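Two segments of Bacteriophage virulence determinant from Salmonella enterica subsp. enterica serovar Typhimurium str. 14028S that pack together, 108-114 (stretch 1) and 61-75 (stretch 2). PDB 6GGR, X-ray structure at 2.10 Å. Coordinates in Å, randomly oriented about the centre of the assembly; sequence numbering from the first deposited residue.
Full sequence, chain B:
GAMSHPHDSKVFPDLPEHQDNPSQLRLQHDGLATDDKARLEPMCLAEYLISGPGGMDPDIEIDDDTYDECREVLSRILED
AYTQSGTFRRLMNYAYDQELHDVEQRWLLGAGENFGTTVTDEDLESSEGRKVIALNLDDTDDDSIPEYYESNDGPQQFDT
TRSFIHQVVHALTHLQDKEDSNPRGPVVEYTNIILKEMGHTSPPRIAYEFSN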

ATOM      1  N   LEU B 108       4.932   0.710  18.046  1.00 63.96           N
ATOM      2  CA  LEU B 108       5.881   1.691  17.537  1.00 61.85           C
ATOM      3  C   LEU B 108       5.212   2.552  16.475  1.00 55.17           C
ATOM      4  O   LEU B 108       4.498   2.044  15.605  1.00 56.09           O
ATOM      5  CB  LEU B 108       7.104   0.993  16.942  1.00 63.48           C
ATOM      6  CG  LEU B 108       8.064   0.302  17.915  1.00 61.30           C
ATOM      7  CD1 LEU B 108       9.121  -0.494  17.160  1.00 77.25           C
ATOM      8  CD2 LEU B 108       8.721   1.324  18.829  1.00 61.79           C
ATOM      9  N   LEU B 109       5.436   3.860  16.552  1.00 51.10           N
ATOM     10  CA  LEU B 109       4.898   4.788  15.560  1.00 52.46           C
ATOM     11  C   LEU B 109       5.956   5.007  14.483  1.00 56.41           C
ATOM     12  O   LEU B 109       6.957   5.691  14.711  1.00 61.02           O
ATOM     13  CB  LEU B 109       4.485   6.100  16.219  1.00 54.57           C
ATOM     14  CG  LEU B 109       3.986   7.182  15.257  1.00 52.67           C
ATOM     15  CD1 LEU B 109       2.783   6.693  14.466  1.00 53.73           C
ATOM     16  CD2 LEU B 109       3.649   8.462  16.002  1.00 56.76           C
ATOM     17  N   GLY B 110       5.742   4.414  13.309  1.00 54.11           N
ATOM     18  CA  GLY B 110       6.622   4.641  12.178  1.00 60.05           C
ATOM     19  C   GLY B 110       6.286   5.929  11.454  1.00 63.00           C
ATOM     20  O   GLY B 110       5.830   5.906  10.306  1.00 64.96           O
ATOM     21  N   ALA B 111       6.506   7.060  12.121  1.00 63.77           N
ATOM     22  CA  ALA B 111       6.081   8.346  11.585  1.00 57.16           C
ATOM     23  C   ALA B 111       6.803   8.661  10.280  1.00 53.43           C
ATOM     24  O   ALA B 111       8.003   8.410  10.136  1.00 56.03           O
ATOM     25  CB  ALA B 111       6.341   9.456  12.604  1.00 47.99           C
ATOM     26  N   GLY B 112       6.063   9.229   9.332  1.00 53.86           N
ATOM     27  CA  GLY B 112       6.616   9.567   8.040  1.00 53.58           C
ATOM     28  C   GLY B 112       6.792   8.399   7.098  1.00 52.49           C
ATOM     29  O   GLY B 112       7.368   8.578   6.019  1.00 59.73           O
ATOM     30  N   GLU B 113       6.315   7.215   7.464  1.00 51.44           N
ATOM     31  CA  GLU B 113       6.434   6.027   6.634  1.00 51.35           C
ATOM     32  C   GLU B 113       5.101   5.710   5.965  1.00 50.62           C
ATOM     33  O   GLU B 113       4.046   6.239   6.329  1.00 45.46           O
ATOM     34  CB  GLU B 113       6.910   4.837   7.472  1.00 58.01           C
ATOM     35  CG  GLU B 113       8.207   5.097   8.224  1.00 71.70           C
ATOM     36  CD  GLU B 113       9.374   5.355   7.292  1.00 94.44           C
ATOM     37  OE1 GLU B 113       9.399   4.767   6.191  1.00102.44           O
ATOM     38  OE2 GLU B 113      10.263   6.152   7.660  1.00106.64           O
ATOM     39  N   ASN B 114       5.162   4.830   4.969  1.00 42.74           N
ATOM     40  CA  ASN B 114       3.960   4.431   4.251  1.00 44.66           C
ATOM     41  C   ASN B 114       2.931   3.871   5.224  1.00 45.09           C
ATOM     42  O   ASN B 114       3.266   3.129   6.151  1.00 49.82           O
ATOM     43  CB  ASN B 114       4.306   3.389   3.184  1.00 52.97           C
ATOM     44  CG  ASN B 114       3.195   3.202   2.171  1.00 56.90           C
ATOM     45  OD1 ASN B 114       2.862   4.121   1.423  1.00 53.99           O
ATOM     46  ND2 ASN B 114       2.625   2.003   2.129  1.00 68.17           N
TER
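Stretch 2 61-75: EIDDDTYDECREVLS

The contact centres on Ala 111, whose CA-to-CB bond points toward stretch 2 and whose methyl group meets the helix backbone directly. Ala 111 CB lies 3.6 Å from Tyr 67 CA, 3.5 Å from Thr 66 O and 3.8 Å from Cys 70 CB, a set of distances that places it against one turn of the helix. The CA atoms of Ala 111 and Tyr 67 are 5.1 Å apart, so the two backbones come close here with little side chain between them. Ile 62, two residues before the first helical residue, Asp 64, adds another apolar wall: its CG2 is 4.0 Å from Ala 111 CB and 3.5 Å from Ala 111 O.

Leu 109, buried and also directed toward stretch 2, has the largest covered area of any residue in the contact, 103 Å². With chi1 t and chi2 p, it reaches further along the helix: Leu 109 CD2 is 4.0 Å from Arg 71 CB and 4.4 Å from Cys 70 CB, and Leu 109 CD1 approaches Leu 74 CD2 at 4.5 Å, with Leu 109 CD2 nearly as close to Leu 74 CD2 at 4.7 Å. Leu 109 CB meets the Tyr 67 ring obliquely, 3.9 Å from CE1.

Stretch 2 enters as an extended segment, with Ile 62 at phi/psi -92/143°, and is helical from Asp 64 through Ser 75. The helix axis passes the strand axis through Leu 109 at 7.9 Å, and their N-to-C directions differ by 107°, a roughly perpendicular crossing. Between Leu 109 and Ala 111, a CB modelled on Gly 110 would point away from stretch 2; Gly 110 CA is 4.0 Å from Ile 62 CD1.

The chain then bends through a type II turn from Gly 110 to Glu 113, with Glu 113 N donating to Gly 110 O at 3.2 Å. Gly 112 has phi 77°, which favours glycine, and an ideal CB there would be a tight 3.3 Å from Thr 66 CG2. In the deposited structure, Gly 112 N lies 4.0 Å from Thr 66 CG2 and 3.9 Å from Cys 70 SG.

At the polar edge, the end of Glu 113 comes nearer than its sideways CA-to-CB bond suggests, bringing OE2 to 3.9 Å from Ile 62 CD1. No hydrogen bond crosses the interface, which buries 428 Å² in total. Within stretch 2, the helix start is capped: Asp 63 OD1 accepts from Asp 65 N at 2.9 Å with an N-H...acceptor angle of 168°, and Thr 66 OG1 donates weakly to Asp 63 OD2 at 3.3 Å.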

ATOM      1  N   GLU B  61      15.637   4.039  10.874  1.00 94.47           N
ATOM      2  CA  GLU B  61      15.216   4.748  12.072  1.00 97.55           C
ATOM      3  C   GLU B  61      14.335   5.937  11.713  1.00 93.41           C
ATOM      4  O   GLU B  61      14.436   6.499  10.618  1.00 91.53           O
ATOM      5  CB  GLU B  61      16.431   5.220  12.872  1.00106.35           C
ATOM      6  CG  GLU B  61      17.301   6.221  12.131  1.00115.92           C
ATOM      7  CD  GLU B  61      18.748   6.188  12.586  1.00125.52           C
ATOM      8  OE1 GLU B  61      19.055   5.464  13.558  1.00128.86           O
ATOM      9  OE2 GLU B  61      19.580   6.885  11.968  1.00126.07           O
ATOM     10  N   ILE B  62      13.477   6.321  12.655  1.00 91.50           N
ATOM     11  CA  ILE B  62      12.483   7.365  12.439  1.00 88.51           C
ATOM     12  C   ILE B  62      13.058   8.709  12.857  1.00 78.85           C
ATOM     13  O   ILE B  62      13.796   8.810  13.845  1.00 73.52           O
ATOM     14  CB  ILE B  62      11.191   7.056  13.219  1.00 75.56           C
ATOM     15  CG1 ILE B  62      10.710   5.629  12.929  1.00 70.58           C
ATOM     16  CG2 ILE B  62      10.102   8.071  12.880  1.00 61.05           C
ATOM     17  CD1 ILE B  62      10.468   5.341  11.460  1.00 62.82           C
ATOM     18  N   ASP B  63      12.709   9.750  12.104  1.00 72.98           N
ATOM     19  CA  ASP B  63      13.088  11.108  12.468  1.00 72.38           C
ATOM     20  C   ASP B  63      12.338  11.538  13.723  1.00 70.31           C
ATOM     21  O   ASP B  63      11.107  11.448  13.787  1.00 70.83           O
ATOM     22  CB  ASP B  63      12.783  12.065  11.316  1.00 85.07           C
ATOM     23  CG  ASP B  63      13.158  13.503  11.631  1.00105.96           C
ATOM     24  OD1 ASP B  63      13.751  13.749  12.702  1.00116.70           O
ATOM     25  OD2 ASP B  63      12.858  14.390  10.804  1.00110.29           O
ATOM     26  N   ASP B  64      13.086  12.011  14.722  1.00 83.48           N
ATOM     27  CA  ASP B  64      12.470  12.453  15.969  1.00 86.79           C
ATOM     28  C   ASP B  64      11.510  13.612  15.741  1.00 89.31           C
ATOM     29  O   ASP B  64      10.549  13.780  16.501  1.00 88.63           O
ATOM     30  CB  ASP B  64      13.553  12.852  16.972  1.00 89.11           C
ATOM     31  CG  ASP B  64      14.475  11.701  17.322  1.00 92.61           C
ATOM     32  OD1 ASP B  64      13.966  10.596  17.606  1.00 91.58           O
ATOM     33  OD2 ASP B  64      15.710  11.898  17.307  1.00 96.28           O
ATOM     34  N   ASP B  65      11.748  14.419  14.706  1.00 94.45           N
ATOM     35  CA  ASP B  65      10.885  15.565  14.445  1.00 92.15           C
ATOM     36  C   ASP B  65       9.546  15.124  13.866  1.00 87.04           C
ATOM     37  O   ASP B  65       8.483  15.498  14.376  1.00 82.19           O
ATOM     38  CB  ASP B  65      11.590  16.539  13.500  1.00 96.08           C
ATOM     39  CG  ASP B  65      10.945  17.909  13.486  1.00 95.98           C
ATOM     40  OD1 ASP B  65       9.704  17.985  13.603  1.00 91.95           O
ATOM     41  OD2 ASP B  65      11.681  18.909  13.361  1.00 94.60           O
ATOM     42  N   THR B  66       9.576  14.325  12.797  1.00 74.38           N
ATOM     43  CA  THR B  66       8.332  13.861  12.193  1.00 65.58           C
ATOM     44  C   THR B  66       7.517  13.028  13.173  1.00 62.47           C
ATOM     45  O   THR B  66       6.289  12.954  13.052  1.00 59.15           O
ATOM     46  CB  THR B  66       8.628  13.048  10.934  1.00 61.25           C
ATOM     47  OG1 THR B  66       9.642  13.708  10.164  1.00 64.63           O
ATOM     48  CG2 THR B  66       7.373  12.906  10.087  1.00 60.50           C
ATOM     49  N   TYR B  67       8.179  12.390  14.141  1.00 65.77           N
ATOM     50  CA  TYR B  67       7.459  11.660  15.178  1.00 64.37           C
ATOM     51  C   TYR B  67       6.523  12.589  15.943  1.00 63.96           C
ATOM     52  O   TYR B  67       5.331  12.299  16.100  1.00 62.45           O
ATOM     53  CB  TYR B  67       8.451  10.988  16.126  1.00 59.70           C
ATOM     54  CG  TYR B  67       7.817  10.310  17.321  1.00 60.24           C
ATOM     55  CD1 TYR B  67       7.383   8.993  17.248  1.00 64.27           C
ATOM     56  CD2 TYR B  67       7.666  10.984  18.525  1.00 61.49           C
ATOM     57  CE1 TYR B  67       6.812   8.368  18.341  1.00 69.00           C
ATOM     58  CE2 TYR B  67       7.094  10.368  19.622  1.00 59.03           C
ATOM     59  CZ  TYR B  67       6.670   9.061  19.525  1.00 67.38           C
ATOM     60  OH  TYR B  67       6.101   8.441  20.614  1.00 68.70           O
ATOM     61  N   ASP B  68       7.046  13.721  16.417  1.00 72.32           N
ATOM     62  CA  ASP B  68       6.219  14.657  17.172  1.00 75.84           C
ATOM     63  C   ASP B  68       5.080  15.199  16.316  1.00 69.48           C
ATOM     64  O   ASP B  68       3.952  15.355  16.796  1.00 66.66           O
ATOM     65  CB  ASP B  68       7.083  15.798  17.712  1.00 81.21           C
ATOM     66  CG  ASP B  68       8.044  15.340  18.800  1.00 83.66           C
ATOM     67  OD1 ASP B  68       7.637  14.516  19.648  1.00 84.72           O
ATOM     68  OD2 ASP B  68       9.205  15.803  18.809  1.00 75.37           O
ATOM     69  N   GLU B  69       5.354  15.485  15.041  1.00 74.52           N
ATOM     70  CA  GLU B  69       4.312  15.989  14.151  1.00 73.25           C
ATOM     71  C   GLU B  69       3.194  14.969  13.990  1.00 65.04           C
ATOM     72  O   GLU B  69       2.010  15.297  14.130  1.00 56.97           O
ATOM     73  CB  GLU B  69       4.915  16.343  12.791  1.00 72.48           C
ATOM     74  CG  GLU B  69       5.843  17.551  12.827  1.00 82.25           C
ATOM     75  CD  GLU B  69       6.754  17.638  11.614  1.00 88.87           C
ATOM     76  OE1 GLU B  69       6.650  16.772  10.719  1.00 92.71           O
ATOM     77  OE2 GLU B  69       7.577  18.576  11.556  1.00 88.43           O
ATOM     78  N   CYS B  70       3.553  13.717  13.701  1.00 62.08           N
ATOM     79  CA  CYS B  70       2.542  12.691  13.476  1.00 55.44           C
ATOM     80  C   CYS B  70       1.831  12.320  14.772  1.00 47.73           C
ATOM     81  O   CYS B  70       0.619  12.081  14.770  1.00 51.00           O
ATOM     82  CB  CYS B  70       3.178  11.459  12.833  1.00 50.64           C
ATOM     83  SG  CYS B  70       3.640  11.692  11.085  1.00 62.17           S
ATOM     84  N   ARG B  71       2.562  12.274  15.889  1.00 54.59           N
ATOM     85  CA  ARG B  71       1.937  11.926  17.163  1.00 51.59           C
ATOM     86  C   ARG B  71       0.927  12.985  17.591  1.00 54.38           C
ATOM     87  O   ARG B  71      -0.145  12.656  18.113  1.00 46.67           O
ATOM     88  CB  ARG B  71       2.998  11.748  18.250  1.00 53.42           C
ATOM     89  CG  ARG B  71       2.480  10.988  19.462  1.00 51.55           C
ATOM     90  CD  ARG B  71       3.292  11.257  20.719  1.00 57.71           C
ATOM     91  NE  ARG B  71       2.748  10.522  21.859  1.00 69.80           N
ATOM     92  CZ  ARG B  71       1.799  10.977  22.673  1.00 76.25           C
ATOM     93  NH1 ARG B  71       1.271  12.182  22.497  1.00 82.25           N
ATOM     94  NH2 ARG B  71       1.373  10.220  23.674  1.00 72.30           N
ATOM     95  N   GLU B  72       1.264  14.262  17.402  1.00 59.03           N
ATOM     96  CA  GLU B  72       0.324  15.333  17.719  1.00 61.35           C
ATOM     97  C   GLU B  72      -0.975  15.160  16.939  1.00 61.37           C
ATOM     98  O   GLU B  72      -2.070  15.254  17.504  1.00 58.01           O
ATOM     99  CB  GLU B  72       0.968  16.688  17.418  1.00 68.20           C
ATOM    100  CG  GLU B  72       0.139  17.890  17.847  1.00 82.20           C
ATOM    101  CD  GLU B  72      -0.762  18.416  16.746  1.00 95.10           C
ATOM    102  OE1 GLU B  72      -0.353  18.378  15.564  1.00 99.26           O
ATOM    103  OE2 GLU B  72      -1.880  18.870  17.062  1.00 98.09           O
ATOM    104  N   VAL B  73      -0.869  14.893  15.635  1.00 56.96           N
ATOM    105  CA  VAL B  73      -2.058  14.675  14.814  1.00 54.27           C
ATOM    106  C   VAL B  73      -2.787  13.416  15.265  1.00 48.21           C
ATOM    107  O   VAL B  73      -4.017  13.400  15.391  1.00 44.13           O
ATOM    108  CB  VAL B  73      -1.673  14.604  13.325  1.00 50.01           C
ATOM    109  CG1 VAL B  73      -2.877  14.206  12.461  1.00 49.22           C
ATOM    110  CG2 VAL B  73      -1.116  15.940  12.868  1.00 53.41           C
ATOM    111  N   LEU B  74      -2.037  12.337  15.505  1.00 47.07           N
ATOM    112  CA  LEU B  74      -2.658  11.091  15.941  1.00 49.70           C
ATOM    113  C   LEU B  74      -3.419  11.288  17.245  1.00 54.85           C
ATOM    114  O   LEU B  74      -4.511  10.737  17.425  1.00 46.37           O
ATOM    115  CB  LEU B  74      -1.596  10.000  16.099  1.00 46.59           C
ATOM    116  CG  LEU B  74      -2.087   8.650  16.629  1.00 42.66           C
ATOM    117  CD1 LEU B  74      -3.200   8.089  15.762  1.00 42.22           C
ATOM    118  CD2 LEU B  74      -0.946   7.658  16.716  1.00 40.02           C
ATOM    119  N   SER B  75      -2.863  12.080  18.163  1.00 42.73           N
ATOM    120  CA  SER B  75      -3.517  12.301  19.447  1.00 43.69           C
ATOM    121  C   SER B  75      -4.845  13.029  19.276  1.00 43.06           C
ATOM    122  O   SER B  75      -5.841  12.672  19.916  1.00 42.74           O
ATOM    123  CB  SER B  75      -2.588  13.086  20.376  1.00 48.66           C
ATOM    124  OG  SER B  75      -3.210  13.340  21.623  1.00 82.45           O
TER